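Local structure of probable glutathione reductase (Sinorhizobium meliloti, 4DNA) at residues Y56-A61 against F346-I351; F60-E65 against S383-K388; E184-F189 against V194-I199; I188-G193 against E222-R227. The protein probably catalyses the NADPH-dependent reduction of glutathione disulfide to glutathione, working as an FAD-containing homodimer with a redox-active disulfide. All coordinates share one frame; numbering follows the deposited sequence.

Contact 1. Residues Y56-A61 against F346-I351; sequences YASQFA and FSQPEI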
loop_
_atom_site.group_PDB
_atom_site.type_symbol
_atom_site.label_atom_id
_atom_site.label_comp_id
_atom_site.label_asym_id
_atom_site.label_seq_id
_atom_site.Cartn_x
_atom_site.Cartn_y
_atom_site.Cartn_z
ATOM N N TYR A 56 11.994 9.179 2.887
ATOM C CA TYR A 56 10.952 10.151 2.622
ATOM C C TYR A 56 11.562 11.451 2.108
ATOM O O TYR A 56 11.132 11.983 1.070
ATOM C CB TYR A 56 10.118 10.418 3.877
ATOM C CG TYR A 56 9.156 9.316 4.276
ATOM C CD1 TYR A 56 8.516 8.535 3.316
ATOM C CD2 TYR A 56 8.845 9.092 5.622
ATOM C CE1 TYR A 56 7.621 7.549 3.680
ATOM C CE2 TYR A 56 7.943 8.108 6.002
ATOM C CZ TYR A 56 7.336 7.338 5.026
ATOM O OH TYR A 56 6.451 6.342 5.379
ATOM N N ALA A 57 12.571 11.948 2.828
ATOM C CA ALA A 57 13.296 13.142 2.412
ATOM C C ALA A 57 13.749 13.021 0.980
ATOM O O ALA A 57 13.652 13.973 0.236
ATOM C CB ALA A 57 14.496 13.385 3.298
ATOM N N SER A 58 14.232 11.847 0.592
ATOM C CA SER A 58 14.763 11.658 -0.745
ATOM C C SER A 58 13.683 11.548 -1.806
ATOM O O SER A 58 13.947 11.855 -2.963
ATOM C CB SER A 58 15.698 10.450 -0.806
ATOM O OG SER A 58 15.032 9.275 -0.395
ATOM N N GLN A 59 12.482 11.121 -1.421
ATOM C CA GLN A 59 11.386 10.918 -2.377
ATOM C C GLN A 59 10.801 12.221 -2.936
ATOM O O GLN A 59 10.260 12.241 -4.035
ATOM C CB GLN A 59 10.277 10.045 -1.774
ATOM C CG GLN A 59 10.601 8.553 -1.784
ATOM C CD GLN A 59 9.783 7.672 -0.809
ATOM O OE1 GLN A 59 9.001 8.152 0.026
ATOM N NE2 GLN A 59 9.977 6.357 -0.921
ATOM N N PHE A 60 10.920 13.315 -2.201
ATOM C CA PHE A 60 10.334 14.568 -2.668
ATOM C C PHE A 60 10.948 15.060 -3.970
ATOM O O PHE A 60 10.278 15.746 -4.753
ATOM C CB PHE A 60 10.433 15.657 -1.614
ATOM C CG PHE A 60 9.613 15.392 -0.390
ATOM C CD1 PHE A 60 8.260 15.748 -0.348
ATOM C CD2 PHE A 60 10.196 14.813 0.746
ATOM C CE1 PHE A 60 7.499 15.522 0.796
ATOM C CE2 PHE A 60 9.438 14.593 1.890
ATOM C CZ PHE A 60 8.088 14.941 1.908
ATOM N N ALA A 61 12.219 14.724 -4.193
ATOM C CA ALA A 61 12.927 15.132 -5.407
ATOM C C ALA A 61 12.113 14.714 -6.630
ATOM O O ALA A 61 11.838 15.516 -7.527
ATOM C CB ALA A 61 14.304 14.496 -5.440
ATOM N N PHE A 346 13.643 -0.641 1.448
ATOM C CA PHE A 346 13.171 0.678 1.125
ATOM C C PHE A 346 14.096 1.384 0.191
ATOM O O PHE A 346 14.550 2.497 0.456
ATOM C CB PHE A 346 12.852 1.449 2.382
ATOM C CG PHE A 346 11.630 0.947 3.054
ATOM C CD1 PHE A 346 10.372 1.252 2.537
ATOM C CD2 PHE A 346 11.726 0.129 4.159
ATOM C CE1 PHE A 346 9.222 0.773 3.143
ATOM C CE2 PHE A 346 10.589 -0.354 4.781
ATOM C CZ PHE A 346 9.331 -0.034 4.275
ATOM N N SER A 347 14.381 0.696 -0.908
ATOM C CA SER A 347 15.044 1.295 -2.036
ATOM C C SER A 347 13.960 1.996 -2.832
ATOM O O SER A 347 12.819 2.160 -2.373
ATOM C CB SER A 347 15.721 0.239 -2.881
ATOM O OG SER A 347 14.774 -0.695 -3.344
ATOM N N GLN A 348 14.300 2.430 -4.023
ATOM C CA GLN A 348 13.368 3.220 -4.781
ATOM C C GLN A 348 13.699 2.851 -6.198
ATOM O O GLN A 348 14.772 3.226 -6.681
ATOM C CB GLN A 348 13.604 4.714 -4.533
ATOM C CG GLN A 348 13.609 5.141 -3.059
ATOM C CD GLN A 348 14.038 6.587 -2.858
ATOM O OE1 GLN A 348 14.847 6.896 -1.984
ATOM N NE2 GLN A 348 13.499 7.479 -3.669
ATOM N N PRO A 349 12.818 2.065 -6.857
ATOM C CA PRO A 349 11.526 1.556 -6.353
ATOM C C PRO A 349 11.655 0.591 -5.158
ATOM O O PRO A 349 12.683 -0.094 -5.022
ATOM C CB PRO A 349 10.958 0.807 -7.565
ATOM C CG PRO A 349 12.159 0.407 -8.352
ATOM C CD PRO A 349 13.125 1.542 -8.201
ATOM N N GLU A 350 10.624 0.546 -4.309
ATOM C CA GLU A 350 10.602 -0.369 -3.171
ATOM C C GLU A 350 10.563 -1.819 -3.595
ATOM O O GLU A 350 10.041 -2.156 -4.653
ATOM C CB GLU A 350 9.371 -0.151 -2.319
ATOM C CG GLU A 350 9.583 0.721 -1.123
ATOM C CD GLU A 350 8.260 1.167 -0.556
ATOM O OE1 GLU A 350 7.676 0.395 0.239
ATOM O OE2 GLU A 350 7.801 2.277 -0.930
ATOM N N ILE A 351 11.096 -2.676 -2.737
ATOM C CA ILE A 351 10.836 -4.094 -2.825
ATOM C C ILE A 351 9.952 -4.495 -1.629
ATOM O O ILE A 351 10.030 -3.905 -0.558
ATOM C CB ILE A 351 12.147 -4.901 -2.969
ATOM C CG1 ILE A 351 12.831 -4.498 -4.285
ATOM C CG2 ILE A 351 11.875 -6.398 -2.965
ATOM C CD1 ILE A 351 14.286 -4.879 -4.427
#
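Ser58 and Gln348 meet through their polar groups: Ser58 OG lies 2.9 Å from Gln348 OE1. A hydrogen bond between them is not settled, because the hydroxyl has one proton to give and the carbonyl of Val55, in the preceding helical turn, is its stronger partner. The other branch of the Gln348 amide, NE2, comes within 3.6 Å of Gln59 CG, a methylene, in a van der Waals contact. The two glutamine amide planes stand 83° apart, so they do not stack, and Gln59 instead sends its own amide toward Tyr56, where OE1 sits in plane at the ring edge. Helix 48-66, which begins at a cysteine of the redox-active disulfide, thus touches the loop between antiparallel strands 343-345 and 351-355, linking the FAD-binding part of the chain to its dimerisation domain. Gln348 reaches the helix with an extended chain (chi2 172°). The loop that carries it has a cis peptide before Pro349, and Ser347 OG donates to Pro349 O at 2.7 Å. Gln348 O accepts a bond from Lys224 NZ. In the same helical turn as Ser58, Ala57 O accepts a bond from Trp72 NE1 of the second subunit.

Contact 2. Residues F60-E65 against S383-K388; sequences FAEHFE and SGRKEK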
loop_
_atom_site.group_PDB
_atom_site.type_symbol
_atom_site.label_atom_id
_atom_site.label_comp_id
_atom_site.label_asym_id
_atom_site.label_seq_id
_atom_site.Cartn_x
_atom_site.Cartn_y
_atom_site.Cartn_z
ATOM N N PHE A 60 10.920 13.315 -2.201
ATOM C CA PHE A 60 10.334 14.568 -2.668
ATOM C C PHE A 60 10.948 15.060 -3.970
ATOM O O PHE A 60 10.278 15.746 -4.753
ATOM C CB PHE A 60 10.433 15.657 -1.614
ATOM C CG PHE A 60 9.613 15.392 -0.390
ATOM C CD1 PHE A 60 8.260 15.748 -0.348
ATOM C CD2 PHE A 60 10.196 14.813 0.746
ATOM C CE1 PHE A 60 7.499 15.522 0.796
ATOM C CE2 PHE A 60 9.438 14.593 1.890
ATOM C CZ PHE A 60 8.088 14.941 1.908
ATOM N N ALA A 61 12.219 14.724 -4.193
ATOM C CA ALA A 61 12.927 15.132 -5.407
ATOM C C ALA A 61 12.113 14.714 -6.630
ATOM O O ALA A 61 11.838 15.516 -7.527
ATOM C CB ALA A 61 14.304 14.496 -5.440
ATOM N N GLU A 62 11.696 13.453 -6.623
ATOM C CA GLU A 62 10.901 12.909 -7.699
ATOM C C GLU A 62 9.509 13.527 -7.743
ATOM O O GLU A 62 8.942 13.702 -8.821
ATOM C CB GLU A 62 10.833 11.388 -7.583
ATOM C CG GLU A 62 12.116 10.703 -8.040
ATOM C CD GLU A 62 11.955 9.213 -8.282
ATOM O OE1 GLU A 62 10.846 8.689 -8.049
ATOM O OE2 GLU A 62 12.941 8.567 -8.718
ATOM N N HIS A 63 8.966 13.870 -6.576
ATOM C CA HIS A 63 7.653 14.504 -6.511
ATOM C C HIS A 63 7.603 15.806 -7.245
ATOM O O HIS A 63 6.613 16.097 -7.910
ATOM C CB HIS A 63 7.182 14.688 -5.078
ATOM C CG HIS A 63 6.687 13.422 -4.440
ATOM N ND1 HIS A 63 5.883 12.553 -5.083
ATOM C CD2 HIS A 63 6.897 12.896 -3.167
ATOM C CE1 HIS A 63 5.611 11.514 -4.271
ATOM N NE2 HIS A 63 6.226 11.728 -3.099
ATOM N N PHE A 64 8.674 16.591 -7.140
ATOM C CA PHE A 64 8.726 17.894 -7.793
ATOM C C PHE A 64 8.672 17.773 -9.310
ATOM O O PHE A 64 7.863 18.455 -9.954
ATOM C CB PHE A 64 9.947 18.709 -7.340
ATOM C CG PHE A 64 10.043 18.879 -5.838
ATOM C CD1 PHE A 64 8.925 19.248 -5.085
ATOM C CD2 PHE A 64 11.253 18.675 -5.176
ATOM C CE1 PHE A 64 9.010 19.390 -3.711
ATOM C CE2 PHE A 64 11.342 18.826 -3.801
ATOM C CZ PHE A 64 10.220 19.180 -3.069
ATOM N N GLU A 65 9.508 16.909 -9.883
ATOM C CA GLU A 65 9.517 16.765 -11.340
ATOM C C GLU A 65 8.247 16.074 -11.832
ATOM O O GLU A 65 7.706 16.421 -12.891
ATOM C CB GLU A 65 10.793 16.084 -11.856
ATOM C CG GLU A 65 11.155 14.794 -11.138
ATOM C CD GLU A 65 12.657 14.624 -10.940
ATOM O OE1 GLU A 65 13.310 15.569 -10.435
ATOM O OE2 GLU A 65 13.185 13.537 -11.276
ATOM N N SER A 383 3.215 11.580 -15.534
ATOM C CA SER A 383 4.516 12.150 -15.157
ATOM C C SER A 383 5.566 11.869 -16.229
ATOM O O SER A 383 6.512 12.636 -16.391
ATOM C CB SER A 383 4.986 11.600 -13.818
ATOM O OG SER A 383 5.224 10.215 -13.922
ATOM N N GLY A 384 5.373 10.774 -16.961
ATOM C CA GLY A 384 6.281 10.360 -18.014
ATOM C C GLY A 384 7.506 9.711 -17.413
ATOM O O GLY A 384 8.546 9.617 -18.067
ATOM N N ARG A 385 7.359 9.226 -16.182
ATOM C CA ARG A 385 8.503 8.915 -15.330
ATOM C C ARG A 385 9.491 7.878 -15.846
ATOM O O ARG A 385 10.669 7.963 -15.503
ATOM C CB ARG A 385 8.079 8.566 -13.897
ATOM C CG ARG A 385 9.199 7.928 -13.075
ATOM C CD ARG A 385 9.041 8.199 -11.593
ATOM N NE ARG A 385 9.200 9.616 -11.322
ATOM C CZ ARG A 385 10.369 10.227 -11.182
ATOM N NH1 ARG A 385 11.500 9.543 -11.268
ATOM N NH2 ARG A 385 10.399 11.533 -10.951
ATOM N N LYS A 386 9.035 6.918 -16.650
ATOM C CA LYS A 386 9.889 5.797 -17.079
ATOM C C LYS A 386 10.155 4.861 -15.907
ATOM O O LYS A 386 11.285 4.685 -15.463
ATOM C CB LYS A 386 11.206 6.265 -17.724
ATOM C CG LYS A 386 11.205 6.204 -19.235
ATOM C CD LYS A 386 10.648 7.465 -19.890
ATOM C CE LYS A 386 11.754 8.474 -20.190
ATOM N NZ LYS A 386 11.427 9.325 -21.368
ATOM N N GLU A 387 9.080 4.270 -15.413
ATOM C CA GLU A 387 9.125 3.368 -14.270
ATOM C C GLU A 387 8.370 2.112 -14.672
ATOM O O GLU A 387 7.478 2.164 -15.526
ATOM C CB GLU A 387 8.429 4.018 -13.072
ATOM C CG GLU A 387 9.109 3.790 -11.732
ATOM C CD GLU A 387 8.494 4.624 -10.605
ATOM O OE1 GLU A 387 7.505 5.365 -10.862
ATOM O OE2 GLU A 387 9.002 4.543 -9.456
ATOM N N LYS A 388 8.732 0.984 -14.073
ATOM C CA LYS A 388 7.986 -0.254 -14.288
ATOM C C LYS A 388 7.681 -0.966 -12.975
ATOM O O LYS A 388 8.535 -1.094 -12.104
ATOM C CB LYS A 388 8.695 -1.165 -15.303
ATOM C CG LYS A 388 8.192 -0.956 -16.727
ATOM C CD LYS A 388 9.331 -0.875 -17.741
ATOM C CE LYS A 388 8.815 -0.437 -19.112
ATOM N NZ LYS A 388 9.846 -0.497 -20.195
#
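Arg385 places CG opposite the backbone N (chi1 167°) and then bends at chi3 (-66°), which swings its guanidinium against Glu62 and Glu65 of helix 48-66. The three residues form a salt-bridge network joining the last turns of that helix to the loop between helix 380-383 and strand 389-396 of the dimerisation domain. The two acids use the cation differently. Glu62 has an extended chain and stacks its carboxylate over one guanidinium face, the planes 18° apart; OE2 is 3.1 Å from Arg385 NH1 but well out of plane, so this pairing rests on charge and no N-H is aimed at it. Glu65 comes to the edge, and its OE2 takes a weak bond of 3.4 Å from Arg385 NH2. That same NH2 also has a salt bridge to Asp66, just beyond the segment, so three acids pair with one cation. Glu387 OE2 lies 4.8 Å from Glu62 OE1, a like-charge neighbour whose effect the arginine is likely to reduce. His63 and Phe64 point away from this loop and meet the second subunit. At the base of the arginine, Arg385 N gives a weak bond to Ser383 OG at 3.3 Å.

Contact 3. Residues E184-F189 against V194-I199; sequences EFANIF and VKTTLI
Val194, just before strand 195-199, donates its N-H to Phe189 O at 3.1 Å. The bond is fairly straight at the hydrogen (152°), but the nitrogen stands 37° out of the carbonyl plane, so it does not lie on a lone pair. The valine side chain runs alongside that of Phe189, pointing the same way: the two CB atoms are 3.8 Å apart, and Val194 CG2 comes within 3.9 Å of Phe189 CD1, oblique to the ring. Lys195 turns away from the helix, and Thr196 faces it again, in the alternation of a strand. With chi1 at -67° Thr196 divides its two branches: the methyl CG2 packs 3.8 Å from Ala186 CB, while OG1 turns back to donate to Val194 O at 3.1 Å and passes Phe189 CB. With an alanine here, Val194 O would probably be left without its hydroxyl donor and a gap is likely to open against the small side chain of Ala186. Thr197 points away again and packs on Leu174. Leu198 points toward the helix without touching it, and packs on Met221 of helix 211-223. Together these residues close the beta-alpha-beta unit made by strand 172-176, helix 180-191 and strand 195-199, the Rossmann-type core whose Gly177-Glu184 region is predicted to bind the nicotinamide nucleotide. Strand 195-199 is bonded to Ile173 and Ile175 along one edge and to Arg227 on the other; on its helix-facing side, Ala186 packs against Thr196, Ile175 and Met221.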
loop_
_atom_site.group_PDB
_atom_site.type_symbol
_atom_site.label_atom_id
_atom_site.label_comp_id
_atom_site.label_asym_id
_atom_site.label_seq_id
_atom_site.Cartn_x
_atom_site.Cartn_y
_atom_site.Cartn_z
ATOM N N GLU A 184 19.609 0.899 -0.014
ATOM C CA GLU A 184 18.807 1.956 0.596
ATOM C C GLU A 184 19.562 3.284 0.625
ATOM O O GLU A 184 19.106 4.286 0.074
ATOM C CB GLU A 184 18.385 1.556 2.001
ATOM C CG GLU A 184 17.361 0.426 2.056
ATOM C CD GLU A 184 16.864 0.116 3.467
ATOM O OE1 GLU A 184 17.616 0.338 4.469
ATOM O OE2 GLU A 184 15.707 -0.359 3.562
ATOM N N PHE A 185 20.731 3.288 1.245
ATOM C CA PHE A 185 21.532 4.493 1.306
ATOM C C PHE A 185 21.851 5.086 -0.059
ATOM O O PHE A 185 21.677 6.282 -0.264
ATOM C CB PHE A 185 22.793 4.255 2.121
ATOM C CG PHE A 185 22.590 4.489 3.573
ATOM C CD1 PHE A 185 22.524 5.785 4.072
ATOM C CD2 PHE A 185 22.404 3.431 4.443
ATOM C CE1 PHE A 185 22.305 6.024 5.416
ATOM C CE2 PHE A 185 22.186 3.666 5.794
ATOM C CZ PHE A 185 22.147 4.963 6.281
ATOM N N ALA A 186 22.289 4.245 -0.990
ATOM C CA ALA A 186 22.569 4.688 -2.344
ATOM C C ALA A 186 21.375 5.410 -2.912
ATOM O O ALA A 186 21.512 6.456 -3.542
ATOM C CB ALA A 186 22.939 3.520 -3.224
ATOM N N ASN A 187 20.194 4.856 -2.686
ATOM C CA ASN A 187 18.980 5.531 -3.119
ATOM C C ASN A 187 18.695 6.816 -2.338
ATOM O O ASN A 187 18.272 7.809 -2.932
ATOM C CB ASN A 187 17.797 4.577 -3.099
ATOM C CG ASN A 187 17.780 3.687 -4.315
ATOM O OD1 ASN A 187 17.330 4.098 -5.382
ATOM N ND2 ASN A 187 18.284 2.469 -4.173
ATOM N N ILE A 188 18.936 6.799 -1.027
ATOM C CA ILE A 188 18.716 7.992 -0.227
ATOM C C ILE A 188 19.625 9.103 -0.762
ATOM O O ILE A 188 19.148 10.159 -1.185
ATOM C CB ILE A 188 18.915 7.741 1.293
ATOM C CG1 ILE A 188 17.726 6.962 1.866
ATOM C CG2 ILE A 188 19.023 9.051 2.054
ATOM C CD1 ILE A 188 18.048 6.180 3.114
ATOM N N PHE A 189 20.927 8.849 -0.795
ATOM C CA PHE A 189 21.866 9.862 -1.243
ATOM C C PHE A 189 21.591 10.332 -2.660
ATOM O O PHE A 189 21.623 11.534 -2.919
ATOM C CB PHE A 189 23.321 9.413 -1.068
ATOM C CG PHE A 189 23.772 9.415 0.361
ATOM C CD1 PHE A 189 23.582 10.543 1.163
ATOM C CD2 PHE A 189 24.367 8.297 0.921
ATOM C CE1 PHE A 189 23.979 10.557 2.490
ATOM C CE2 PHE A 189 24.775 8.307 2.245
ATOM C CZ PHE A 189 24.577 9.436 3.034
ATOM N N VAL A 194 23.385 13.620 -4.356
ATOM C CA VAL A 194 24.750 13.143 -4.230
ATOM C C VAL A 194 25.045 12.310 -5.456
ATOM O O VAL A 194 24.258 11.430 -5.796
ATOM C CB VAL A 194 24.938 12.259 -2.982
ATOM C CG1 VAL A 194 26.369 11.762 -2.881
ATOM C CG2 VAL A 194 24.556 13.014 -1.721
ATOM N N LYS A 195 26.158 12.594 -6.131
ATOM C CA LYS A 195 26.656 11.714 -7.188
ATOM C C LYS A 195 26.980 10.363 -6.550
ATOM O O LYS A 195 27.943 10.249 -5.794
ATOM C CB LYS A 195 27.892 12.334 -7.845
ATOM C CG LYS A 195 28.693 11.404 -8.746
ATOM C CD LYS A 195 28.190 11.418 -10.182
ATOM C CE LYS A 195 29.088 10.589 -11.099
ATOM N NZ LYS A 195 28.760 9.135 -11.025
ATOM N N THR A 196 26.156 9.355 -6.831
ATOM C CA THR A 196 26.215 8.071 -6.104
ATOM C C THR A 196 26.821 6.919 -6.908
ATOM O O THR A 196 26.418 6.678 -8.035
ATOM C CB THR A 196 24.814 7.652 -5.596
ATOM O OG1 THR A 196 24.368 8.572 -4.596
ATOM C CG2 THR A 196 24.836 6.255 -4.989
ATOM N N THR A 197 27.779 6.202 -6.321
ATOM C CA THR A 197 28.311 4.974 -6.938
ATOM C C THR A 197 28.249 3.802 -5.960
ATOM O O THR A 197 28.610 3.937 -4.792
ATOM C CB THR A 197 29.768 5.145 -7.416
ATOM O OG1 THR A 197 29.927 6.422 -8.043
ATOM C CG2 THR A 197 30.154 4.053 -8.390
ATOM N N LEU A 198 27.792 2.653 -6.444
ATOM C CA LEU A 198 27.681 1.443 -5.618
ATOM C C LEU A 198 28.575 0.326 -6.156
ATOM O O LEU A 198 28.560 0.039 -7.363
ATOM C CB LEU A 198 26.216 0.986 -5.552
ATOM C CG LEU A 198 25.809 -0.303 -4.841
ATOM C CD1 LEU A 198 25.814 -0.179 -3.323
ATOM C CD2 LEU A 198 24.417 -0.653 -5.308
ATOM N N ILE A 199 29.358 -0.290 -5.270
ATOM C CA ILE A 199 30.252 -1.380 -5.674
ATOM C C ILE A 199 30.096 -2.625 -4.795
ATOM O O ILE A 199 29.896 -2.541 -3.578
ATOM C CB ILE A 199 31.719 -0.916 -5.775
ATOM C CG1 ILE A 199 32.590 -1.993 -6.438
ATOM C CG2 ILE A 199 32.250 -0.481 -4.415
ATOM C CD1 ILE A 199 34.065 -1.644 -6.555
#

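Contact 4. Residues I188-G193 against E222-R227; sequences IFHGLG and EEKGIR
Ile226 CG1 lies over one face of the His190 imidazole, 3.8 Å from the ring centroid and 29° off its normal, in a CH-pi contact. The terminal methyl of the same side chain continues past the ring, with Ile226 CD1 3.6 Å from His190 CB, so the isoleucine crosses both the ring and its stem. What points the imidazole at the partner is its first torsion, which sets CG anti to the backbone nitrogen (chi1 179°). His190 ND1 is 2.7 Å from a water lying in the ring plane at the edge, and this water donates to Gly225 O at 3.0 Å, bridging the two helix ends. His190 NE2 comes 3.0 Å from Lys224 O, which approaches the ring obliquely. Of the Lys224 side chain, CG comes nearest the imidazole, 3.9 Å from His190 NE2; its amine continues to Gln348 O and Asn187 OD1. Were His190 replaced by an alanine, Ile226 CG1 would probably lose its ring face and the water its partner on this helix. Ile226 and His190 also both rest on Thr196 of strand 195-199. Each chain segment turns out of its helix through a glycine with positive phi, Gly193 and Gly225, in two Schellman motifs: Gly193 N bonds His190 O at 2.8 Å, and Gly225 N bonds Glu222 O while Ile226 N reaches Met221 O. Such glycine-closed helix ends lead into the parallel strands of this Rossmann-type domain.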
loop_
_atom_site.group_PDB
_atom_site.type_symbol
_atom_site.label_atom_id
_atom_site.label_comp_id
_atom_site.label_asym_id
_atom_site.label_seq_id
_atom_site.Cartn_x
_atom_site.Cartn_y
_atom_site.Cartn_z
ATOM N N ILE A 188 18.936 6.799 -1.027
ATOM C CA ILE A 188 18.716 7.992 -0.227
ATOM C C ILE A 188 19.625 9.103 -0.762
ATOM O O ILE A 188 19.148 10.159 -1.185
ATOM C CB ILE A 188 18.915 7.741 1.293
ATOM C CG1 ILE A 188 17.726 6.962 1.866
ATOM C CG2 ILE A 188 19.023 9.051 2.054
ATOM C CD1 ILE A 188 18.048 6.180 3.114
ATOM N N PHE A 189 20.927 8.849 -0.795
ATOM C CA PHE A 189 21.866 9.862 -1.243
ATOM C C PHE A 189 21.591 10.332 -2.660
ATOM O O PHE A 189 21.623 11.534 -2.919
ATOM C CB PHE A 189 23.321 9.413 -1.068
ATOM C CG PHE A 189 23.772 9.415 0.361
ATOM C CD1 PHE A 189 23.582 10.543 1.163
ATOM C CD2 PHE A 189 24.367 8.297 0.921
ATOM C CE1 PHE A 189 23.979 10.557 2.490
ATOM C CE2 PHE A 189 24.775 8.307 2.245
ATOM C CZ PHE A 189 24.577 9.436 3.034
ATOM N N HIS A 190 21.303 9.402 -3.567
ATOM C CA HIS A 190 21.025 9.783 -4.952
ATOM C C HIS A 190 19.873 10.728 -5.026
ATOM O O HIS A 190 19.980 11.780 -5.646
ATOM C CB HIS A 190 20.762 8.589 -5.862
ATOM C CG HIS A 190 20.455 8.991 -7.285
ATOM N ND1 HIS A 190 21.422 9.194 -8.206
ATOM C CD2 HIS A 190 19.244 9.265 -7.921
ATOM C CE1 HIS A 190 20.863 9.562 -9.370
ATOM N NE2 HIS A 190 19.531 9.607 -9.197
ATOM N N GLY A 191 18.766 10.349 -4.387
ATOM C CA GLY A 191 17.567 11.173 -4.300
ATOM C C GLY A 191 17.890 12.579 -3.846
ATOM O O GLY A 191 17.281 13.547 -4.314
ATOM N N LEU A 192 18.872 12.694 -2.954
ATOM C CA LEU A 192 19.277 13.989 -2.422
ATOM C C LEU A 192 20.327 14.751 -3.270
ATOM O O LEU A 192 20.770 15.838 -2.891
ATOM C CB LEU A 192 19.705 13.836 -0.959
ATOM C CG LEU A 192 18.667 13.246 0.006
ATOM C CD1 LEU A 192 19.279 13.016 1.372
ATOM C CD2 LEU A 192 17.424 14.099 0.140
ATOM N N GLY A 193 20.698 14.193 -4.423
ATOM C CA GLY A 193 21.572 14.874 -5.380
ATOM C C GLY A 193 23.052 14.567 -5.230
ATOM O O GLY A 193 23.885 15.201 -5.881
ATOM N N GLU A 222 20.398 2.173 -12.255
ATOM C CA GLU A 222 21.378 2.726 -13.190
ATOM C C GLU A 222 20.735 3.545 -14.307
ATOM O O GLU A 222 21.338 4.481 -14.835
ATOM C CB GLU A 222 22.387 1.683 -13.683
ATOM C CG GLU A 222 21.894 0.635 -14.661
ATOM C CD GLU A 222 23.039 -0.252 -15.146
ATOM O OE1 GLU A 222 24.130 -0.211 -14.519
ATOM O OE2 GLU A 222 22.862 -0.989 -16.150
ATOM N N GLU A 223 19.486 3.213 -14.613
ATOM C CA GLU A 223 18.640 4.019 -15.500
ATOM C C GLU A 223 18.518 5.447 -14.972
ATOM O O GLU A 223 18.460 6.384 -15.757
ATOM C CB GLU A 223 17.243 3.393 -15.604
ATOM C CG GLU A 223 16.573 3.490 -16.966
ATOM C CD GLU A 223 15.928 4.844 -17.238
ATOM O OE1 GLU A 223 15.487 5.520 -16.274
ATOM O OE2 GLU A 223 15.866 5.239 -18.432
ATOM N N LYS A 224 18.499 5.617 -13.646
ATOM C CA LYS A 224 18.303 6.951 -13.063
ATOM C C LYS A 224 19.590 7.678 -12.674
ATOM O O LYS A 224 19.539 8.750 -12.076
ATOM C CB LYS A 224 17.269 6.939 -11.919
ATOM C CG LYS A 224 17.734 6.396 -10.588
ATOM C CD LYS A 224 16.578 6.365 -9.596
ATOM C CE LYS A 224 16.844 5.385 -8.460
ATOM N NZ LYS A 224 15.960 5.580 -7.273
ATOM N N GLY A 225 20.737 7.112 -13.033
ATOM C CA GLY A 225 22.009 7.787 -12.808
ATOM C C GLY A 225 22.812 7.260 -11.638
ATOM O O GLY A 225 23.615 7.981 -11.053
ATOM N N ILE A 226 22.604 6.003 -11.274
ATOM C CA ILE A 226 23.466 5.395 -10.267
ATOM C C ILE A 226 24.435 4.425 -10.946
ATOM O O ILE A 226 24.026 3.531 -11.692
ATOM C CB ILE A 226 22.666 4.748 -9.108
ATOM C CG1 ILE A 226 21.721 5.793 -8.486
ATOM C CG2 ILE A 226 23.615 4.165 -8.069
ATOM C CD1 ILE A 226 20.838 5.300 -7.356
ATOM N N ARG A 227 25.723 4.639 -10.719
ATOM C CA ARG A 227 26.722 3.766 -11.277
ATOM C C ARG A 227 26.803 2.541 -10.381
ATOM O O ARG A 227 27.035 2.664 -9.173
ATOM C CB ARG A 227 28.070 4.477 -11.357
ATOM C CG ARG A 227 28.977 3.934 -12.443
ATOM C CD ARG A 227 30.434 4.231 -12.141
ATOM N NE ARG A 227 31.325 3.593 -13.111
ATOM C CZ ARG A 227 32.650 3.765 -13.162
ATOM N NH1 ARG A 227 33.267 4.565 -12.291
ATOM N NH2 ARG A 227 33.367 3.129 -14.089
HETATM O O HOH W 1 24.031 9.818 -8.699
#

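Contacts 3 and 4, centres about 6 Å apart, share helix 180-191 and lie in one Rossmann-type domain, contact 3 holding Glu184 of the predicted NAD(+) site; contacts 1 and 2 share helix 48-66, have centres about 11 Å apart, and both touch the second subunit. Lys224 of contact 4 joins both groups, its NZ lying 2.7 Å from Gln348 O of contact 1 and 2.8 Å from Asn187 OD1 of contact 3. A second link joins Phe346 N to Glu184 OE2, probably hydrogen-bonded at 3.0 Å. The side chains of Gln59 and Phe189 lie about 12 Å and 11 Å from the bound FAD, so neither contact touches the flavin, whereas contact 2 is at the surface, away from the annotated sites.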